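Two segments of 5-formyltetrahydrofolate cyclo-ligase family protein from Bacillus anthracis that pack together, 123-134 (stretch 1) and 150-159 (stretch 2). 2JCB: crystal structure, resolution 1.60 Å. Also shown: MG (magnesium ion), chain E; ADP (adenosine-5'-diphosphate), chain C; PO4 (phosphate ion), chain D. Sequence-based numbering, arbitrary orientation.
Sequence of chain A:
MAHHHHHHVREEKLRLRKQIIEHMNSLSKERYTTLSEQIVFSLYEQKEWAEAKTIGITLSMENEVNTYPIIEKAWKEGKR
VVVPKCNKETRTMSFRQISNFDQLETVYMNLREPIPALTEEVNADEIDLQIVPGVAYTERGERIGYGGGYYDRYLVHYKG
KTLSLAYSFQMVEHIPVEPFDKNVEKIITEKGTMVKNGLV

Stretch 1, residues 123-134: NADEIDLQIVPG
Stretch 2 150-159: YYDRYLVHYK

Three tyrosines of one segment fill the hollows along the other, burying 503 Å² in all. Stretch 1 opens with a 3-10 turn at 124-126, held by backbone bonds from Glu 126 N to Asn 123 O (2.9 Å) and from Ile 127 N to Ala 124 O (3.2 Å); Asn 123 OD1 accepts from Asp 125 N at 3.0 Å. A strand follows through 129-131, with phi/psi near -140/133, -110/121 and -91/111. Stretch 2 begins as a helix at Tyr 150, phi and psi near -65 and -40, and runs in the opposite sense: Val 132 lies nearest Tyr 151 (CA to CA 7.6 Å), Ala 124 nearest Tyr 158 (5.8 Å).

Strand alternation sorts the side chains. Leu 129 and Ile 131 point away, while Gln 130 (m, m, chi3 13°) points toward the tyrosines. Glutamine suits the place because it offers both a methylene and an amide: CG lies over one face of the Tyr 158 ring, 3.6 Å from the centroid and 23° off the normal, a CH-pi contact, and NE2 gives Tyr 154 OH a weak hydrogen bond of 3.0 Å at 127°. OE1 accepts from a water at 2.8 Å; that water also donates to Ile 131 O and accepts from Tyr 151 OH, each at 2.8 Å, so it bridges the two stretches.

Tyr 158 (chi1 178°, chi2 70°) leaves its backbone sideways, but its long flat ring reaches into the groove beside the turn. Ala 124 O and Ile 127 O lie at the ring edge, and Tyr 158 OH is 3.1 Å from Ile 127 O. Ile 127 CB stands 4.1 Å from Tyr 158 CE1. The methyl of Ala 124 fits between the two tyrosines, with CB 4.1 Å from Tyr 158 CD1 and 3.6 Å from Tyr 154 OH. The CA-to-CB bond of Tyr 154 (chi1 180°, chi2 80°) points toward stretch 1; Ile 127 (m, t), in the loop before the strand, brings CD1 to 3.6 Å from Tyr 154 OH.

At the other end Tyr 151 (chi1 -79°, chi2 80°) lies against a small apolar bump. Pro 133, ring C-gamma endo, places CD over one face, 3.8 Å from the centroid and 27° off the normal; Val 132 (chi1 168°) brings CG1 to 3.8 Å from Tyr 151 CD2. These compact side chains suit a broad aromatic surface. Tyr 151 N gives a hydrogen bond to PO4 O1 at 2.8 Å, and that oxygen lies at the edge of the Tyr 151 ring, while Asp 152 OD2 turns elsewhere to ligate magnesium at 1.9 Å.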

# COMPACT_ATOMS: atom_id res chain seq x y z
N ASN A 123 10.96 2.17 14.08
CA ASN A 123 11.37 0.77 13.89
C ASN A 123 10.19 -0.10 13.49
O ASN A 123 9.09 0.12 14.00
CB ASN A 123 11.96 0.25 15.22
CG ASN A 123 12.77 -1.04 15.06
OD1 ASN A 123 12.23 -2.10 14.71
ND2 ASN A 123 14.05 -0.96 15.37
N ALA A 124 10.40 -1.05 12.59
CA ALA A 124 9.36 -2.00 12.15
C ALA A 124 8.64 -2.71 13.31
O ALA A 124 7.43 -2.95 13.23
CB ALA A 124 9.94 -3.02 11.19
N ASP A 125 9.35 -3.02 14.39
CA ASP A 125 8.73 -3.72 15.51
C ASP A 125 7.81 -2.80 16.34
O ASP A 125 7.17 -3.24 17.30
CB ASP A 125 9.80 -4.42 16.38
CG ASP A 125 10.69 -3.44 17.13
OD1 ASP A 125 10.24 -2.29 17.39
OD2 ASP A 125 11.83 -3.83 17.50
N GLU A 126 7.74 -1.52 15.98
CA GLU A 126 6.85 -0.53 16.64
C GLU A 126 5.62 -0.15 15.78
O GLU A 126 4.78 0.66 16.19
CB GLU A 126 7.64 0.73 16.95
CG GLU A 126 8.54 0.54 18.12
CD GLU A 126 9.12 1.85 18.61
OE1 GLU A 126 10.25 1.81 19.14
OE2 GLU A 126 8.42 2.90 18.48
N ILE A 127 5.51 -0.74 14.61
CA ILE A 127 4.45 -0.42 13.69
C ILE A 127 3.44 -1.58 13.76
O ILE A 127 3.80 -2.71 13.51
CB ILE A 127 4.98 -0.22 12.23
CG1 ILE A 127 6.05 0.92 12.17
CG2 ILE A 127 3.80 -0.02 11.24
CD1 ILE A 127 6.82 1.03 10.84
N ASP A 128 2.21 -1.29 14.17
CA ASP A 128 1.20 -2.33 14.44
C ASP A 128 0.57 -2.89 13.17
O ASP A 128 0.36 -4.13 13.04
CB ASP A 128 0.16 -1.82 15.43
CG ASP A 128 0.77 -1.40 16.73
OD1 ASP A 128 1.60 -2.16 17.30
OD2 ASP A 128 0.41 -0.31 17.20
N LEU A 129 0.35 -2.00 12.21
CA LEU A 129 -0.30 -2.34 10.96
C LEU A 129 0.38 -1.62 9.81
O LEU A 129 0.61 -0.40 9.89
CB LEU A 129 -1.76 -1.87 11.07
CG LEU A 129 -2.63 -2.04 9.82
CD1 LEU A 129 -2.79 -3.56 9.49
CD2 LEU A 129 -3.99 -1.30 9.99
N GLN A 130 0.68 -2.36 8.76
CA GLN A 130 1.16 -1.77 7.50
C GLN A 130 0.09 -1.91 6.45
O GLN A 130 -0.32 -3.02 6.16
CB GLN A 130 2.42 -2.48 7.03
CG GLN A 130 3.64 -2.01 7.88
CD GLN A 130 4.20 -0.62 7.39
OE1 GLN A 130 3.58 0.07 6.62
NE2 GLN A 130 5.40 -0.27 7.87
N ILE A 131 -0.33 -0.76 5.92
CA ILE A 131 -1.30 -0.71 4.83
C ILE A 131 -0.40 -0.73 3.57
O ILE A 131 0.25 0.30 3.26
CB ILE A 131 -2.21 0.51 4.99
CG1 ILE A 131 -3.05 0.29 6.30
CG2 ILE A 131 -3.07 0.63 3.76
CD1 ILE A 131 -3.94 1.47 6.69
N VAL A 132 -0.42 -1.82 2.79
CA VAL A 132 0.62 -2.04 1.79
C VAL A 132 0.04 -1.64 0.44
O VAL A 132 -1.03 -2.06 0.13
CB VAL A 132 1.07 -3.52 1.83
CG1 VAL A 132 1.95 -3.89 0.58
CG2 VAL A 132 1.74 -3.85 3.20
N PRO A 133 0.69 -0.72 -0.31
CA PRO A 133 0.19 -0.37 -1.66
C PRO A 133 0.47 -1.41 -2.73
O PRO A 133 1.21 -2.34 -2.50
CB PRO A 133 1.00 0.91 -1.99
CG PRO A 133 2.35 0.57 -1.36
CD PRO A 133 1.95 -0.03 0.01
N GLY A 134 -0.09 -1.26 -3.91
CA GLY A 134 0.12 -2.31 -4.87
C GLY A 134 -0.75 -2.11 -6.05
O GLY A 134 -1.63 -1.24 -5.99
N TYR A 150 10.22 -2.81 -3.35
CA TYR A 150 10.40 -2.26 -2.00
C TYR A 150 9.69 -3.04 -0.89
O TYR A 150 10.29 -3.36 0.15
CB TYR A 150 9.92 -0.80 -1.92
CG TYR A 150 10.90 0.19 -2.52
CD1 TYR A 150 12.01 0.64 -1.79
CD2 TYR A 150 10.67 0.70 -3.79
CE1 TYR A 150 12.86 1.58 -2.31
CE2 TYR A 150 11.55 1.63 -4.35
CZ TYR A 150 12.63 2.07 -3.59
OH TYR A 150 13.51 2.98 -4.12
N TYR A 151 8.42 -3.33 -1.09
CA TYR A 151 7.68 -4.06 -0.05
C TYR A 151 8.11 -5.51 0.05
O TYR A 151 8.16 -6.04 1.15
CB TYR A 151 6.16 -3.90 -0.17
CG TYR A 151 5.71 -2.55 0.40
CD1 TYR A 151 5.83 -1.37 -0.35
CD2 TYR A 151 5.30 -2.44 1.74
CE1 TYR A 151 5.46 -0.12 0.22
CE2 TYR A 151 4.91 -1.20 2.32
CZ TYR A 151 5.01 -0.05 1.53
OH TYR A 151 4.66 1.14 2.05
N ASP A 152 8.47 -6.13 -1.09
CA ASP A 152 8.98 -7.48 -1.05
C ASP A 152 10.18 -7.56 -0.09
O ASP A 152 10.28 -8.51 0.67
CB ASP A 152 9.36 -7.95 -2.46
CG ASP A 152 8.15 -8.39 -3.27
OD1 ASP A 152 7.07 -8.67 -2.69
OD2 ASP A 152 8.25 -8.45 -4.51
N ARG A 153 11.07 -6.55 -0.12
CA ARG A 153 12.26 -6.54 0.71
C ARG A 153 11.90 -6.22 2.15
O ARG A 153 12.39 -6.84 3.09
CB ARG A 153 13.27 -5.53 0.17
CG ARG A 153 13.87 -5.92 -1.16
CD ARG A 153 14.83 -4.83 -1.60
NE ARG A 153 15.67 -5.16 -2.74
CZ ARG A 153 15.24 -5.13 -4.00
NH1 ARG A 153 16.09 -5.37 -4.98
NH2 ARG A 153 13.96 -4.84 -4.25
N TYR A 154 11.06 -5.21 2.32
CA TYR A 154 10.66 -4.73 3.64
C TYR A 154 9.88 -5.79 4.42
O TYR A 154 10.14 -6.00 5.60
CB TYR A 154 9.78 -3.49 3.50
CG TYR A 154 9.32 -2.96 4.82
CD1 TYR A 154 10.17 -2.16 5.59
CD2 TYR A 154 8.05 -3.24 5.31
CE1 TYR A 154 9.78 -1.67 6.79
CE2 TYR A 154 7.64 -2.75 6.56
CZ TYR A 154 8.52 -1.96 7.29
OH TYR A 154 8.15 -1.42 8.49
N LEU A 155 8.98 -6.48 3.74
CA LEU A 155 8.13 -7.47 4.42
C LEU A 155 8.88 -8.71 4.92
O LEU A 155 8.32 -9.47 5.72
CB LEU A 155 6.90 -7.84 3.58
CG LEU A 155 5.91 -6.71 3.38
CD1 LEU A 155 4.83 -7.16 2.40
CD2 LEU A 155 5.33 -6.23 4.71
N VAL A 156 10.11 -8.91 4.46
CA VAL A 156 10.99 -9.96 5.02
C VAL A 156 11.16 -9.78 6.54
O VAL A 156 11.06 -10.76 7.28
CB VAL A 156 12.37 -9.98 4.34
CG1 VAL A 156 13.32 -11.04 5.00
CG2 VAL A 156 12.22 -10.28 2.87
N HIS A 157 11.38 -8.55 6.99
CA HIS A 157 11.67 -8.28 8.39
C HIS A 157 10.49 -7.72 9.19
O HIS A 157 10.55 -7.61 10.42
CB HIS A 157 12.90 -7.36 8.50
CG HIS A 157 14.07 -7.87 7.72
ND1 HIS A 157 14.81 -8.97 8.12
CD2 HIS A 157 14.61 -7.46 6.54
CE1 HIS A 157 15.76 -9.20 7.23
NE2 HIS A 157 15.66 -8.31 6.27
N TYR A 158 9.42 -7.40 8.51
CA TYR A 158 8.26 -6.85 9.20
C TYR A 158 7.40 -8.01 9.69
O TYR A 158 6.97 -8.84 8.88
CB TYR A 158 7.46 -5.91 8.30
CG TYR A 158 6.24 -5.38 8.98
CD1 TYR A 158 6.34 -4.46 10.01
CD2 TYR A 158 4.97 -5.80 8.59
CE1 TYR A 158 5.19 -3.95 10.65
CE2 TYR A 158 3.82 -5.31 9.20
CZ TYR A 158 3.94 -4.41 10.25
OH TYR A 158 2.79 -3.94 10.82
N LYS A 159 7.12 -8.02 10.99
CA LYS A 159 6.34 -9.09 11.60
C LYS A 159 4.95 -8.73 12.10
O LYS A 159 4.26 -9.58 12.69
CB LYS A 159 7.15 -9.72 12.75
CG LYS A 159 8.52 -10.24 12.34
CD LYS A 159 8.42 -11.18 11.14
CE LYS A 159 9.72 -11.93 10.93
NZ LYS A 159 9.72 -12.49 9.56
MG MG E . 7.20 -8.54 -6.12
PB ADP C . 7.07 -5.61 -7.41
O1B ADP C . 7.24 -4.14 -7.04
O2B ADP C . 5.88 -5.82 -8.28
O3B ADP C . 7.17 -6.41 -6.14
PA ADP C . 9.20 -7.32 -8.44
O1A ADP C . 8.58 -8.46 -7.69
O2A ADP C . 9.52 -7.58 -9.83
O3A ADP C . 8.34 -5.95 -8.32
O5' ADP C . 10.62 -7.00 -7.74
C5' ADP C . 11.46 -6.06 -8.44
C4' ADP C . 12.92 -6.38 -8.24
O4' ADP C . 13.16 -6.45 -6.85
C3' ADP C . 13.24 -7.74 -8.85
O3' ADP C . 14.29 -7.55 -9.78
C2' ADP C . 13.66 -8.60 -7.67
O2' ADP C . 14.84 -9.30 -7.93
C1' ADP C . 13.94 -7.61 -6.55
N9 ADP C . 13.64 -8.13 -5.19
C8 ADP C . 12.42 -8.27 -4.64
N7 ADP C . 12.52 -8.73 -3.38
C5 ADP C . 13.81 -8.90 -3.08
C6 ADP C . 14.58 -9.34 -1.89
N6 ADP C . 13.96 -9.72 -0.75
N1 ADP C . 15.92 -9.31 -1.96
C2 ADP C . 16.56 -8.95 -3.09
N3 ADP C . 15.92 -8.52 -4.19
C4 ADP C . 14.56 -8.46 -4.26
P PO4 D . 6.79 -1.80 -4.38
O1 PO4 D . 6.84 -2.71 -3.32
O2 PO4 D . 6.20 -2.32 -5.66
O3 PO4 D . 5.92 -0.57 -3.98
O4 PO4 D . 8.17 -1.33 -4.80
O HOH W 1 2.83 1.01 4.11
O HOH W 2 5.49 -8.73 -4.87
O HOH W 3 5.71 -8.60 -7.84